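Endoribonuclease L-PSP/chorismate mutase-like domain-containing protein (Shewanella oneidensis, PDB 2OTM) is a putative endoribonuclease of the YjgF/L-PSP family, with a chorismate mutase-like fold, whose substrate and reaction the structure alone does not show. Local coordinates at the interface of chains A and B. Numbering follows the deposited sequence. Chains: chain A/B, Hypothetical protein.

The interface of chains A and B. Residues chain A 26-28, 40; chain B 117, 121, 130-132.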
# COMPACT_ATOMS: atom_id res chain seq x y z
N ASN A 26 14.71 3.95 10.80
CA ASN A 26 14.28 4.19 12.18
C ASN A 26 12.80 3.84 12.37
O ASN A 26 11.98 4.67 12.72
CB ASN A 26 14.65 5.63 12.57
CG ASN A 26 16.16 5.86 12.48
OD1 ASN A 26 16.94 5.00 12.86
ND2 ASN A 26 16.57 7.02 11.95
N TYR A 27 12.49 2.58 12.15
CA TYR A 27 11.11 2.10 12.18
C TYR A 27 11.11 0.72 12.84
O TYR A 27 12.17 0.07 12.95
CB TYR A 27 10.52 2.08 10.74
CG TYR A 27 11.23 1.16 9.77
CD1 TYR A 27 10.90 -0.20 9.67
CD2 TYR A 27 12.26 1.63 8.94
CE1 TYR A 27 11.57 -1.05 8.80
CE2 TYR A 27 12.93 0.77 8.05
CZ TYR A 27 12.58 -0.56 7.99
OH TYR A 27 13.25 -1.43 7.12
N GLU A 28 9.93 0.29 13.26
CA GLU A 28 9.72 -0.98 13.91
C GLU A 28 9.48 -2.09 12.88
O GLU A 28 8.81 -1.88 11.86
CB GLU A 28 8.50 -0.86 14.80
CG GLU A 28 8.60 0.19 15.89
CD GLU A 28 9.67 -0.18 16.90
OE1 GLU A 28 9.82 -1.40 17.17
OE2 GLU A 28 10.37 0.73 17.35
N SER A 40 6.78 -4.57 8.79
CA SER A 40 7.46 -3.78 7.80
C SER A 40 8.01 -4.73 6.73
O SER A 40 7.68 -5.91 6.70
CB SER A 40 8.56 -2.90 8.40
OG SER A 40 8.04 -2.00 9.37
N SER B 117 10.49 9.11 9.09
CA SER B 117 10.53 8.31 10.32
C SER B 117 11.13 9.08 11.48
O SER B 117 10.58 9.06 12.59
CB SER B 117 11.25 6.98 10.11
OG SER B 117 10.54 6.14 9.20
N LEU B 121 9.33 10.30 15.25
CA LEU B 121 9.92 10.02 16.57
C LEU B 121 10.24 11.31 17.33
O LEU B 121 9.98 11.39 18.53
CB LEU B 121 11.17 9.16 16.40
CG LEU B 121 10.91 7.72 15.92
CD1 LEU B 121 12.20 7.04 15.51
CD2 LEU B 121 10.19 6.93 16.98
N HIS B 130 6.69 3.44 14.66
CA HIS B 130 5.84 2.99 13.58
C HIS B 130 6.52 1.92 12.77
O HIS B 130 7.75 1.90 12.72
CB HIS B 130 5.58 4.14 12.64
CG HIS B 130 6.83 4.81 12.14
ND1 HIS B 130 7.49 5.77 12.88
CD2 HIS B 130 7.54 4.65 11.00
CE1 HIS B 130 8.56 6.15 12.21
NE2 HIS B 130 8.60 5.51 11.06
N SER B 131 5.72 1.03 12.17
CA SER B 131 6.16 0.20 11.06
C SER B 131 6.10 1.05 9.81
O SER B 131 5.52 2.14 9.82
CB SER B 131 5.33 -1.09 10.88
OG SER B 131 3.94 -0.82 10.69
N ARG B 132 6.69 0.58 8.71
CA ARG B 132 6.64 1.37 7.50
C ARG B 132 6.73 0.54 6.24
O ARG B 132 7.23 -0.62 6.27
CB ARG B 132 7.70 2.49 7.53
CG ARG B 132 9.01 2.19 6.86
CD ARG B 132 9.93 3.41 6.98
NE ARG B 132 11.17 3.13 6.29
CZ ARG B 132 12.29 3.84 6.38
NH1 ARG B 132 12.37 4.92 7.13
NH2 ARG B 132 13.33 3.45 5.67
O HOH W 1 9.73 4.05 14.61
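A:Tyr27 lays one face of its ring over the side chain of B:Arg132, where a loop of chain A meets the start of strand 131-136 of chain B. The arginine, extended from CG to NE, passes beneath the ring at about a right angle to the tyrosine side chain. Its NE lies 3.2 Å from A:Tyr27 CD2, and the guanidinium is turned 30° from the ring plane, an offset, tilted overlap at the ring's rim. A long chain with a flat guanidinium end suits this place, since its methylenes and its guanidinium can both pack against an aromatic face. CG of A:Tyr27 sits between its backbone N and carbonyl carbon (chi1 62°), which swings the ring over the arginine. A:Tyr27 CB lies 3.9 Å from B:His130 CD2, beside the imidazole.

Within chain B, the hydroxyl OG of B:Ser117, on helix 109-124, joins the imidazole of B:His130 and the guanidinium of B:Arg132. B:Arg132 NH1 donates to B:Ser117 OG in the guanidinium plane at 3.0 Å. B:His130 NE2 is hydrogen-bonded to B:Ser117 OG at 2.8 Å. An alanine in place of B:Arg132 would probably leave one face of A:Tyr27 without its packing partner and B:Ser117 OG without the NH1 donor, freeing the ring to shift.

Two hydrogen bonds tie the backbones together across the interface: one from main chain to main chain, the other through the A:Ser40 hydroxyl. A:Glu28 N donates to B:His130 O at 2.8 Å. The small hydroxyl of A:Ser40 works both ways: OG accepts from B:Arg132 N at 3.0 Å and donates to A:Glu28 O at 2.6 Å. A water links A:Asn26 O to B:His130 N, lying over a face of the imidazole, while B:Leu121 CD1 offers A:Asn26 CB an apolar neighbour at 4.1 Å.

Proteins of this family are typically trimers with ligand-binding clefts between subunits; this patch is likely to help hold neighbouring subunits of such a trimer together and may position B:Arg132 in such a cleft.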